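Local atomic coordinates of arginine kinase (Anthopleura japonica, PDB entry 4RF6), a protein that catalyses the reversible transfer of a phosphoryl group from ATP to L-arginine, giving phosphoarginine and ADP, with two approximate repeats of the phosphagen kinase unit in one chain. Residues P118-A123 with G354-M359; V292-A297 with G330-S335; V644-A649 with E712-T717. All coordinates share one frame; numbering follows the deposited sequence.

Contact 1 of 3, residues P118-A123 with G354-M359; sequences PDLDPA and GVKALM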
ATOM      1  N   PRO A 118       2.987 -18.156 -10.151  1.00 28.49           N
ATOM      2  CA  PRO A 118       4.113 -17.229 -10.307  1.00 28.15           C
ATOM      3  C   PRO A 118       3.604 -15.793 -10.207  1.00 27.57           C
ATOM      4  O   PRO A 118       2.587 -15.488 -10.834  1.00 25.80           O
ATOM      5  CB  PRO A 118       4.593 -17.501 -11.734  1.00 28.77           C
ATOM      6  CG  PRO A 118       4.091 -18.870 -12.068  1.00 27.53           C
ATOM      7  CD  PRO A 118       2.795 -19.016 -11.333  1.00 24.32           C
ATOM      8  N   ASP A 119       4.292 -14.939  -9.450  1.00 29.46           N
ATOM      9  CA  ASP A 119       3.818 -13.577  -9.172  1.00 27.09           C
ATOM     10  C   ASP A 119       3.387 -12.809 -10.431  1.00 28.61           C
ATOM     11  O   ASP A 119       4.196 -12.561 -11.327  1.00 27.23           O
ATOM     12  CB  ASP A 119       4.880 -12.790  -8.397  1.00 26.65           C
ATOM     13  CG  ASP A 119       4.313 -11.549  -7.720  1.00 26.98           C
ATOM     14  OD1 ASP A 119       3.071 -11.430  -7.624  1.00 26.16           O
ATOM     15  OD2 ASP A 119       5.114 -10.703  -7.275  1.00 29.16           O
ATOM     16  N   LEU A 120       2.108 -12.442 -10.486  1.00 27.75           N
ATOM     17  CA  LEU A 120       1.507 -11.846 -11.685  1.00 28.57           C
ATOM     18  C   LEU A 120       2.073 -10.482 -12.062  1.00 28.33           C
ATOM     19  O   LEU A 120       2.310 -10.205 -13.242  1.00 28.50           O
ATOM     20  CB  LEU A 120      -0.012 -11.716 -11.517  1.00 26.79           C
ATOM     21  CG  LEU A 120      -0.818 -13.005 -11.611  1.00 29.24           C
ATOM     22  CD1 LEU A 120      -2.289 -12.780 -11.295  1.00 29.44           C
ATOM     23  CD2 LEU A 120      -0.653 -13.614 -12.992  1.00 30.70           C
ATOM     24  N   ASP A 121       2.285  -9.636 -11.060  1.00 25.97           N
ATOM     25  CA  ASP A 121       2.513  -8.217 -11.306  1.00 24.75           C
ATOM     26  C   ASP A 121       3.444  -7.593 -10.260  1.00 23.25           C
ATOM     27  O   ASP A 121       3.017  -6.762  -9.459  1.00 21.28           O
ATOM     28  CB  ASP A 121       1.149  -7.523 -11.307  1.00 24.05           C
ATOM     29  CG  ASP A 121       1.228  -6.056 -11.644  1.00 25.80           C
ATOM     30  OD1 ASP A 121       2.174  -5.645 -12.355  1.00 23.85           O
ATOM     31  OD2 ASP A 121       0.323  -5.321 -11.192  1.00 21.58           O
ATOM     32  N   PRO A 122       4.727  -7.997 -10.265  1.00 23.82           N
ATOM     33  CA  PRO A 122       5.685  -7.490  -9.274  1.00 25.62           C
ATOM     34  C   PRO A 122       5.933  -6.002  -9.452  1.00 23.83           C
ATOM     35  O   PRO A 122       6.277  -5.320  -8.490  1.00 21.28           O
ATOM     36  CB  PRO A 122       6.982  -8.243  -9.612  1.00 27.91           C
ATOM     37  CG  PRO A 122       6.574  -9.391 -10.465  1.00 28.41           C
ATOM     38  CD  PRO A 122       5.361  -8.929 -11.212  1.00 25.75           C
ATOM     39  N   ALA A 123       5.774  -5.514 -10.681  1.00 22.52           N
ATOM     40  CA  ALA A 123       6.006  -4.104 -10.991  1.00 22.83           C
ATOM     41  C   ALA A 123       4.807  -3.253 -10.583  1.00 22.80           C
ATOM     42  O   ALA A 123       4.855  -2.024 -10.671  1.00 22.97           O
ATOM     43  CB  ALA A 123       6.311  -3.924 -12.464  1.00 19.85           C
ATOM     44  N   GLY A 354      -8.115 -16.285 -13.117  1.00 25.05           N
ATOM     45  CA  GLY A 354      -9.097 -15.282 -13.488  1.00 27.06           C
ATOM     46  C   GLY A 354      -8.531 -13.875 -13.572  1.00 28.55           C
ATOM     47  O   GLY A 354      -8.718 -13.185 -14.580  1.00 28.96           O
ATOM     48  N   VAL A 355      -7.850 -13.442 -12.513  1.00 26.89           N
ATOM     49  CA  VAL A 355      -7.207 -12.126 -12.491  1.00 25.55           C
ATOM     50  C   VAL A 355      -6.184 -12.011 -13.615  1.00 29.54           C
ATOM     51  O   VAL A 355      -6.074 -10.970 -14.270  1.00 30.99           O
ATOM     52  CB  VAL A 355      -6.537 -11.839 -11.122  1.00 23.71           C
ATOM     53  CG1 VAL A 355      -5.683 -10.579 -11.191  1.00 22.30           C
ATOM     54  CG2 VAL A 355      -7.590 -11.700 -10.025  1.00 24.10           C
ATOM     55  N   LYS A 356      -5.442 -13.092 -13.842  1.00 31.03           N
ATOM     56  CA  LYS A 356      -4.468 -13.137 -14.928  1.00 31.96           C
ATOM     57  C   LYS A 356      -5.118 -12.886 -16.288  1.00 32.42           C
ATOM     58  O   LYS A 356      -4.616 -12.095 -17.091  1.00 31.10           O
ATOM     59  CB  LYS A 356      -3.727 -14.476 -14.945  1.00 33.82           C
ATOM     60  CG  LYS A 356      -2.657 -14.571 -16.033  1.00 34.10           C
ATOM     61  CD  LYS A 356      -1.948 -15.918 -16.026  1.00 38.11           C
ATOM     62  CE  LYS A 356      -0.949 -16.012 -17.170  1.00 46.74           C
ATOM     63  NZ  LYS A 356      -0.106 -17.242 -17.097  1.00 50.91           N
ATOM     64  N   ALA A 357      -6.237 -13.557 -16.540  1.00 32.87           N
ATOM     65  CA  ALA A 357      -6.960 -13.388 -17.798  1.00 33.63           C
ATOM     66  C   ALA A 357      -7.443 -11.951 -17.945  1.00 33.14           C
ATOM     67  O   ALA A 357      -7.330 -11.360 -19.022  1.00 34.10           O
ATOM     68  CB  ALA A 357      -8.130 -14.351 -17.869  1.00 34.07           C
ATOM     69  N   LEU A 358      -7.990 -11.403 -16.862  1.00 31.13           N
ATOM     70  CA  LEU A 358      -8.426 -10.007 -16.828  1.00 29.06           C
ATOM     71  C   LEU A 358      -7.251  -9.051 -17.019  1.00 34.35           C
ATOM     72  O   LEU A 358      -7.387  -8.014 -17.675  1.00 38.73           O
ATOM     73  CB  LEU A 358      -9.142  -9.688 -15.510  1.00 27.03           C
ATOM     74  CG  LEU A 358     -10.479 -10.373 -15.219  1.00 30.36           C
ATOM     75  CD1 LEU A 358     -10.933 -10.113 -13.798  1.00 27.84           C
ATOM     76  CD2 LEU A 358     -11.547  -9.908 -16.192  1.00 31.50           C
ATOM     77  N   MET A 359      -6.104  -9.394 -16.439  1.00 32.15           N
ATOM     78  CA  MET A 359      -4.916  -8.557 -16.574  1.00 33.57           C
ATOM     79  C   MET A 359      -4.382  -8.576 -18.009  1.00 36.01           C
ATOM     80  O   MET A 359      -4.018  -7.535 -18.554  1.00 35.54           O
ATOM     81  CB  MET A 359      -3.823  -8.972 -15.577  1.00 35.15           C
ATOM     82  CG  MET A 359      -2.634  -8.014 -15.538  1.00 37.20           C
ATOM     83  SD  MET A 359      -1.471  -8.355 -14.195  1.00 43.22           S
ATOM     84  CE  MET A 359      -0.563  -9.739 -14.880  1.00 41.91           C
TER

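Contact 2 of 3, residues V292-A297 with G330-S335; sequences VKIPHA and GVYDIS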
ATOM      1  N   VAL A 292      -7.587  -4.633  -8.468  1.00 22.41           N
ATOM      2  CA  VAL A 292      -6.877  -4.526  -9.738  1.00 21.43           C
ATOM      3  C   VAL A 292      -7.488  -3.438 -10.620  1.00 24.88           C
ATOM      4  O   VAL A 292      -8.708  -3.257 -10.647  1.00 26.19           O
ATOM      5  CB  VAL A 292      -6.846  -5.885 -10.479  1.00 21.28           C
ATOM      6  CG1 VAL A 292      -8.252  -6.319 -10.885  1.00 24.02           C
ATOM      7  CG2 VAL A 292      -5.937  -5.815 -11.693  1.00 21.10           C
ATOM      8  N   LYS A 293      -6.632  -2.705 -11.326  1.00 22.86           N
ATOM      9  CA  LYS A 293      -7.083  -1.612 -12.180  1.00 26.91           C
ATOM     10  C   LYS A 293      -7.241  -2.096 -13.611  1.00 27.66           C
ATOM     11  O   LYS A 293      -6.252  -2.294 -14.324  1.00 28.36           O
ATOM     12  CB  LYS A 293      -6.084  -0.456 -12.131  1.00 30.84           C
ATOM     13  CG  LYS A 293      -6.458   0.748 -12.982  1.00 36.76           C
ATOM     14  CD  LYS A 293      -5.741   1.986 -12.471  1.00 42.87           C
ATOM     15  CE  LYS A 293      -6.258   3.265 -13.119  1.00 47.55           C
ATOM     16  NZ  LYS A 293      -5.855   3.400 -14.544  1.00 49.26           N
ATOM     17  N   ILE A 294      -8.488  -2.294 -14.027  1.00 33.83           N
ATOM     18  CA  ILE A 294      -8.780  -2.830 -15.352  1.00 35.92           C
ATOM     19  C   ILE A 294      -9.928  -2.096 -16.071  1.00 36.52           C
ATOM     20  O   ILE A 294     -10.915  -2.721 -16.467  1.00 36.10           O
ATOM     21  CB  ILE A 294      -9.085  -4.346 -15.270  1.00 36.59           C
ATOM     22  CG1 ILE A 294     -10.066  -4.633 -14.130  1.00 36.15           C
ATOM     23  CG2 ILE A 294      -7.802  -5.151 -15.051  1.00 37.23           C
ATOM     24  CD1 ILE A 294     -10.470  -6.103 -14.007  1.00 37.81           C
ATOM     25  N   PRO A 295      -9.794  -0.766 -16.267  1.00 40.01           N
ATOM     26  CA  PRO A 295     -10.907  -0.050 -16.907  1.00 43.74           C
ATOM     27  C   PRO A 295     -11.117  -0.451 -18.369  1.00 47.16           C
ATOM     28  O   PRO A 295     -12.233  -0.329 -18.876  1.00 48.80           O
ATOM     29  CB  PRO A 295     -10.483   1.422 -16.812  1.00 42.04           C
ATOM     30  CG  PRO A 295      -9.004   1.388 -16.732  1.00 40.57           C
ATOM     31  CD  PRO A 295      -8.665   0.136 -15.963  1.00 38.77           C
ATOM     32  N   HIS A 296     -10.067  -0.927 -19.031  1.00 46.61           N
ATOM     33  CA  HIS A 296     -10.176  -1.357 -20.421  1.00 49.35           C
ATOM     34  C   HIS A 296     -10.830  -2.733 -20.545  1.00 48.14           C
ATOM     35  O   HIS A 296     -11.701  -2.944 -21.390  1.00 45.76           O
ATOM     36  CB  HIS A 296      -8.799  -1.388 -21.092  1.00 52.42           C
ATOM     37  CG  HIS A 296      -8.138  -0.049 -21.194  1.00 54.95           C
ATOM     38  ND1 HIS A 296      -7.101   0.332 -20.370  1.00 56.43           N
ATOM     39  CD2 HIS A 296      -8.360   0.994 -22.027  1.00 57.78           C
ATOM     40  CE1 HIS A 296      -6.714   1.554 -20.691  1.00 57.59           C
ATOM     41  NE2 HIS A 296      -7.463   1.978 -21.693  1.00 58.82           N
ATOM     42  N   ALA A 297     -10.398  -3.669 -19.706  1.00 46.91           N
ATOM     43  CA  ALA A 297     -10.928  -5.029 -19.730  1.00 46.70           C
ATOM     44  C   ALA A 297     -12.426  -5.045 -19.416  1.00 46.33           C
ATOM     45  O   ALA A 297     -13.156  -5.932 -19.866  1.00 47.33           O
ATOM     46  CB  ALA A 297     -10.162  -5.919 -18.755  1.00 45.57           C
ATOM     47  N   GLY A 330     -11.344   2.892 -12.396  1.00 47.46           N
ATOM     48  CA  GLY A 330     -10.912   1.690 -13.086  1.00 43.02           C
ATOM     49  C   GLY A 330     -10.507   0.546 -12.174  1.00 38.33           C
ATOM     50  O   GLY A 330     -10.218  -0.551 -12.655  1.00 37.67           O
ATOM     51  N   VAL A 331     -10.481   0.797 -10.865  1.00 35.27           N
ATOM     52  CA  VAL A 331     -10.081  -0.225  -9.891  1.00 36.04           C
ATOM     53  C   VAL A 331     -11.264  -1.101  -9.462  1.00 32.87           C
ATOM     54  O   VAL A 331     -12.318  -0.591  -9.075  1.00 29.29           O
ATOM     55  CB  VAL A 331      -9.425   0.398  -8.646  1.00 36.62           C
ATOM     56  CG1 VAL A 331      -8.953  -0.690  -7.690  1.00 35.44           C
ATOM     57  CG2 VAL A 331      -8.256   1.289  -9.046  1.00 38.56           C
ATOM     58  N   TYR A 332     -11.081  -2.418  -9.529  1.00 31.06           N
ATOM     59  CA  TYR A 332     -12.137  -3.360  -9.180  1.00 31.73           C
ATOM     60  C   TYR A 332     -11.695  -4.337  -8.096  1.00 31.73           C
ATOM     61  O   TYR A 332     -10.527  -4.739  -8.040  1.00 32.28           O
ATOM     62  CB  TYR A 332     -12.612  -4.120 -10.424  1.00 35.69           C
ATOM     63  CG  TYR A 332     -13.430  -3.280 -11.377  1.00 40.59           C
ATOM     64  CD1 TYR A 332     -12.826  -2.323 -12.184  1.00 43.94           C
ATOM     65  CD2 TYR A 332     -14.807  -3.442 -11.467  1.00 42.47           C
ATOM     66  CE1 TYR A 332     -13.571  -1.548 -13.049  1.00 44.97           C
ATOM     67  CE2 TYR A 332     -15.559  -2.676 -12.333  1.00 42.81           C
ATOM     68  CZ  TYR A 332     -14.936  -1.731 -13.118  1.00 45.30           C
ATOM     69  OH  TYR A 332     -15.683  -0.963 -13.981  1.00 48.93           O
ATOM     70  N   ASP A 333     -12.630  -4.691  -7.219  1.00 29.36           N
ATOM     71  CA  ASP A 333     -12.406  -5.742  -6.238  1.00 24.58           C
ATOM     72  C   ASP A 333     -12.865  -7.049  -6.869  1.00 22.87           C
ATOM     73  O   ASP A 333     -14.060  -7.262  -7.075  1.00 24.58           O
ATOM     74  CB  ASP A 333     -13.197  -5.452  -4.958  1.00 27.27           C
ATOM     75  CG  ASP A 333     -12.974  -6.493  -3.863  1.00 33.19           C
ATOM     76  OD1 ASP A 333     -11.973  -7.238  -3.924  1.00 35.03           O
ATOM     77  OD2 ASP A 333     -13.803  -6.553  -2.929  1.00 34.66           O
ATOM     78  N   ILE A 334     -11.912  -7.907  -7.213  1.00 19.77           N
ATOM     79  CA  ILE A 334     -12.238  -9.221  -7.745  1.00 22.39           C
ATOM     80  C   ILE A 334     -12.336 -10.189  -6.568  1.00 23.04           C
ATOM     81  O   ILE A 334     -11.421 -10.256  -5.752  1.00 21.71           O
ATOM     82  CB  ILE A 334     -11.171  -9.699  -8.754  1.00 23.11           C
ATOM     83  CG1 ILE A 334     -10.828  -8.579  -9.729  1.00 26.72           C
ATOM     84  CG2 ILE A 334     -11.672 -10.909  -9.536  1.00 20.97           C
ATOM     85  CD1 ILE A 334     -12.026  -8.096 -10.527  1.00 30.37           C
ATOM     86  N   SER A 335     -13.438 -10.926  -6.456  1.00 24.35           N
ATOM     87  CA  SER A 335     -13.586 -11.869  -5.347  1.00 22.89           C
ATOM     88  C   SER A 335     -14.249 -13.163  -5.800  1.00 25.10           C
ATOM     89  O   SER A 335     -14.847 -13.222  -6.877  1.00 24.50           O
ATOM     90  CB  SER A 335     -14.358 -11.235  -4.183  1.00 26.46           C
ATOM     91  OG  SER A 335     -15.701 -10.971  -4.540  1.00 24.60           O
TER

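Contact 3 of 3, residues V644-A649 with E712-T717; sequences VKIPKA and EIEKST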
ATOM      1  N   VAL A 644      19.085  35.097   1.990  1.00 32.53           N
ATOM      2  CA  VAL A 644      19.898  36.274   2.286  1.00 33.04           C
ATOM      3  C   VAL A 644      19.217  37.598   1.895  1.00 33.97           C
ATOM      4  O   VAL A 644      18.512  37.675   0.880  1.00 31.19           O
ATOM      5  CB  VAL A 644      21.296  36.133   1.636  1.00 32.99           C
ATOM      6  CG1 VAL A 644      21.199  36.251   0.140  1.00 31.89           C
ATOM      7  CG2 VAL A 644      22.264  37.149   2.194  1.00 33.92           C
ATOM      8  N   LYS A 645      19.414  38.629   2.721  1.00 32.95           N
ATOM      9  CA  LYS A 645      18.799  39.938   2.492  1.00 31.42           C
ATOM     10  C   LYS A 645      19.740  40.844   1.718  1.00 29.70           C
ATOM     11  O   LYS A 645      20.718  41.346   2.270  1.00 32.63           O
ATOM     12  CB  LYS A 645      18.451  40.606   3.819  1.00 36.43           C
ATOM     13  CG  LYS A 645      17.567  39.784   4.724  1.00 37.74           C
ATOM     14  CD  LYS A 645      17.185  40.602   5.939  1.00 37.19           C
ATOM     15  CE  LYS A 645      16.377  39.789   6.917  1.00 40.13           C
ATOM     16  NZ  LYS A 645      15.807  40.670   7.968  1.00 42.55           N
ATOM     17  N   ILE A 646      19.448  41.063   0.442  1.00 28.59           N
ATOM     18  CA  ILE A 646      20.395  41.747  -0.432  1.00 29.75           C
ATOM     19  C   ILE A 646      19.742  42.845  -1.313  1.00 39.33           C
ATOM     20  O   ILE A 646      19.788  42.777  -2.544  1.00 38.04           O
ATOM     21  CB  ILE A 646      21.176  40.688  -1.282  1.00 90.34           C
ATOM     22  CG1 ILE A 646      21.791  39.611  -0.387  1.00 89.57           C
ATOM     23  CG2 ILE A 646      22.310  41.301  -2.039  1.00 90.77           C
ATOM     24  CD1 ILE A 646      22.970  40.102   0.452  1.00 90.04           C
ATOM     25  N   PRO A 647      19.127  43.870  -0.680  1.00 42.48           N
ATOM     26  CA  PRO A 647      18.506  44.945  -1.470  1.00 41.55           C
ATOM     27  C   PRO A 647      19.523  45.765  -2.265  1.00 39.34           C
ATOM     28  O   PRO A 647      19.288  46.043  -3.445  1.00 40.86           O
ATOM     29  CB  PRO A 647      17.848  45.827  -0.404  1.00 44.85           C
ATOM     30  CG  PRO A 647      17.643  44.923   0.766  1.00 45.96           C
ATOM     31  CD  PRO A 647      18.833  44.018   0.758  1.00 42.68           C
ATOM     32  N   LYS A 648      20.627  46.147  -1.626  1.00 36.86           N
ATOM     33  CA  LYS A 648      21.675  46.914  -2.300  1.00 39.60           C
ATOM     34  C   LYS A 648      22.256  46.184  -3.523  1.00 42.94           C
ATOM     35  O   LYS A 648      22.245  46.716  -4.633  1.00 44.12           O
ATOM     36  CB  LYS A 648      22.787  47.314  -1.320  1.00 40.00           C
ATOM     37  CG  LYS A 648      22.311  48.156  -0.141  1.00 44.95           C
ATOM     38  CD  LYS A 648      23.403  49.087   0.381  1.00 46.61           C
ATOM     39  CE  LYS A 648      24.638  48.328   0.844  1.00 46.47           C
ATOM     40  NZ  LYS A 648      25.722  49.253   1.294  1.00 47.21           N
ATOM     41  N   ALA A 649      22.749  44.964  -3.337  1.00 44.14           N
ATOM     42  CA  ALA A 649      23.394  44.264  -4.450  1.00 42.50           C
ATOM     43  C   ALA A 649      22.430  43.735  -5.517  1.00 36.92           C
ATOM     44  O   ALA A 649      22.830  43.565  -6.661  1.00 37.29           O
ATOM     45  CB  ALA A 649      24.332  43.171  -3.958  1.00 44.90           C
ATOM     46  N   GLU A 712      29.803  41.528   0.174  1.00 34.95           N
ATOM     47  CA  GLU A 712      30.760  42.632   0.145  1.00 37.20           C
ATOM     48  C   GLU A 712      30.116  43.930  -0.343  1.00 37.29           C
ATOM     49  O   GLU A 712      30.505  45.021   0.072  1.00 36.27           O
ATOM     50  CB  GLU A 712      31.989  42.265  -0.696  1.00 37.62           C
ATOM     51  CG  GLU A 712      33.060  41.491   0.080  1.00 42.15           C
ATOM     52  CD  GLU A 712      33.928  40.603  -0.806  1.00 46.48           C
ATOM     53  OE1 GLU A 712      33.651  40.508  -2.021  1.00 44.49           O
ATOM     54  OE2 GLU A 712      34.885  39.995  -0.278  1.00 50.92           O
ATOM     55  N   ILE A 713      29.124  43.803  -1.219  1.00 36.76           N
ATOM     56  CA  ILE A 713      28.372  44.955  -1.709  1.00 38.87           C
ATOM     57  C   ILE A 713      27.310  45.393  -0.693  1.00 41.88           C
ATOM     58  O   ILE A 713      27.130  46.590  -0.445  1.00 40.97           O
ATOM     59  CB  ILE A 713      27.739  44.670  -3.093  1.00 40.96           C
ATOM     60  CG1 ILE A 713      28.834  44.474  -4.146  1.00 39.79           C
ATOM     61  CG2 ILE A 713      26.795  45.795  -3.502  1.00 42.67           C
ATOM     62  CD1 ILE A 713      28.318  44.108  -5.534  1.00 40.39           C
ATOM     63  N   GLU A 714      26.627  44.429  -0.083  1.00 41.04           N
ATOM     64  CA  GLU A 714      25.611  44.756   0.918  1.00 42.73           C
ATOM     65  C   GLU A 714      26.221  45.362   2.188  1.00 44.73           C
ATOM     66  O   GLU A 714      25.513  45.974   2.994  1.00 45.18           O
ATOM     67  CB  GLU A 714      24.784  43.517   1.275  1.00 41.24           C
ATOM     68  CG  GLU A 714      23.350  43.828   1.682  1.00 41.98           C
ATOM     69  CD  GLU A 714      22.538  44.409   0.540  1.00 43.05           C
ATOM     70  OE1 GLU A 714      21.627  45.217   0.813  1.00 43.24           O
ATOM     71  OE2 GLU A 714      22.809  44.058  -0.629  1.00 39.57           O
ATOM     72  N   LYS A 715      27.532  45.195   2.353  1.00 45.30           N
ATOM     73  CA  LYS A 715      28.226  45.618   3.567  1.00 47.23           C
ATOM     74  C   LYS A 715      29.123  46.849   3.390  1.00 50.20           C
ATOM     75  O   LYS A 715      29.622  47.397   4.374  1.00 50.24           O
ATOM     76  CB  LYS A 715      29.045  44.465   4.148  1.00 46.19           C
ATOM     77  CG  LYS A 715      28.308  43.611   5.170  1.00 48.70           C
ATOM     78  CD  LYS A 715      29.051  42.308   5.434  1.00 49.48           C
ATOM     79  CE  LYS A 715      30.542  42.562   5.573  1.00 50.29           C
ATOM     80  NZ  LYS A 715      31.312  41.332   5.902  1.00 51.29           N
ATOM     81  N   SER A 716      29.334  47.282   2.150  1.00 51.03           N
ATOM     82  CA  SER A 716      30.111  48.499   1.908  1.00 55.35           C
ATOM     83  C   SER A 716      29.388  49.744   2.431  1.00 58.00           C
ATOM     84  O   SER A 716      28.158  49.824   2.388  1.00 57.44           O
ATOM     85  CB  SER A 716      30.472  48.650   0.427  1.00 56.22           C
ATOM     86  OG  SER A 716      29.357  48.422  -0.412  1.00 57.59           O
ATOM     87  N   THR A 717      30.163  50.707   2.924  1.00 61.45           N
ATOM     88  CA  THR A 717      29.618  51.891   3.590  1.00 65.16           C
ATOM     89  C   THR A 717      29.730  53.151   2.730  1.00 66.65           C
ATOM     90  O   THR A 717      29.494  53.119   1.520  1.00 66.70           O
ATOM     91  CB  THR A 717      30.330  52.133   4.941  1.00 66.70           C
ATOM     92  OG1 THR A 717      29.839  53.336   5.548  1.00 70.94           O
ATOM     93  CG2 THR A 717      31.830  52.254   4.735  1.00 64.96           C
TER

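Contact 1 of 3, residues P118-A123 with G354-M359
Apolar packing joins L120, in the loop that leads into strand 127-136, to V355, K356 and M359 on one flank of the long helix 344-370. L120 reaches the helix with both branches: CD1 lies 4.0 Å from CG1 of V355, and CD2 sits against the aliphatic part of K356, 3.7 Å from its CB. The leucine and lysine side chains cross at about a right angle, and the extended lysine chain then carries its amino end away from the loop. M359 approaches L120 from one turn further along the helix. Its CG is anti to the backbone N (chi1 -172°), and the bend at chi3 (79°) brings CE to 3.3 Å from the carbonyl O of L120 and 3.9 Å from its CB. The sulphur of the same methionine rests 4.0 Å from CB of D121, whose carboxylate is taken up by backbone N-H groups of R125, Y126 and I127, where the loop enters strand 127-136. I127 touches both L120 and V355, so the contact continues onto the sheet, while P118 O accepts a hydrogen bond from the Y352 hydroxyl of the same helix. The attraction is mainly van der Waals, with the methionine methyl also lying against the L120 carbonyl oxygen; the charge of D121, bound at the strand entry, plays no part in the packing against the helix.

Contact 2 of 3, residues V292-A297 with G330-S335
I334 and V292 meet on the sheet face that helix 344-370 covers, their side chains crossing obliquely with CG1 of V292 3.6 Å from CG1 of I334. Chi1 of V292 (65°) sets CG1, the methyl that meets I334, between the backbone N and the carbonyl carbon. Beyond the strand end, I294 extends CD1 to within 4.3 Å of I334 CD1, and its CG1 comes 4.1 Å from CD1 of Y332, again obliquely. The tyrosine ring has the backbone oxygens of V292 and G330 near its edge. On the other face, K293 and V331 form a looser pair through CB and CG2, and the lysine chain runs on away from strand 331-336.

These side chains are set by the antiparallel pairing of strands 286-293 and 331-336, neighbours in the sheet of the catalytic domain. V292 and Y332 are a hydrogen-bonded pair: V292 N gives to Y332 O at 3.0 Å, and Y332 N to V292 O at 2.8 Å, both nearly straight. K293 and V331 form the next, non-hydrogen-bonded pair, their CA atoms just 4.0 Å apart. I294 N then donates to G330 O at 2.8 Å, a more bent bond (142° at the hydrogen), and K293 CA adds a CA-H...O contact to the same oxygen. G330 has a positive phi (85°), and its CA lies under the P295 ring, 3.8 Å from P295 CB; a beta carbon here would clash with P295 CG and jam against the preceding carbonyl O. V331 also packs on I317, and D333 bridges to R287 and bonds to S289, residues predicted to bind ATP. The backbone bonds thus fix the strand register, apolar contacts of V292, I294 and I334 pack on the side facing helix 344-370, and the turn calls for glycine.

Contact 3 of 3, residues V644-A649 with E712-T717
The last turn of helix 696-714, close to the C terminus of the second repeat, presents E714 to the first backbone N-H groups of the short, weakly bonded helix 647-651 that follows strand 638-645. The carboxylate takes both in a two-pronged grip: K648 N donates to E714 OE1 at 2.8 Å, on its syn lone pair, and A649 N to E714 OE2 at 2.9 Å, also on the syn side but 17° out of the carboxylate plane. The bend of the glutamate chain at chi2 (65°) helps turn CD toward these donors. I646 and P647 flank the group, the first with CG2 3.1 Å from E714 OE2, the second with CD 3.0 Å from E714 OE1, its ring crossing the glutamate side chain at about a right angle. Farther back, CD1 of I646 lies against CB and CG of E714, and outside the two segments Y478 touches the same side chain.

Beside this grip, A649 CB packs 3.6 Å from CG2 of I713. K648 bends at chi3 and passes over the helix end, where NZ comes 2.7 Å from the carbonyl O of S716. The hydroxyl of S716 folds back to give a hydrogen bond to I713 O, while S716 N makes only a weak one to the same oxygen. With two N-H groups shared between its two oxygens, the E714 carboxylate is fixed in rotation; these donors, and to a smaller degree the N-terminal end of the short helix, would be expected to favour the ionised form.

From the N terminus, the loop 118-123 comes first, and contact 1 closes when the chain returns to it along helix 344-370. Contact 2 is nested inside that loop: it pairs strands 286-293 and 331-336, the second of which is followed in the chain by helix 344-370. The two contacts touch, L358 meeting I294, A297 and I334 while V355 meets I334, so the loop, the paired strands and helix 344-370 pack against one another. Contact 3 opens only after both have closed. It ties the start of the short helix 647-651, just after strand 638-645, to the end of helix 696-714; its centre lies about 63 and 61 Å from the centres of contacts 1 and 2.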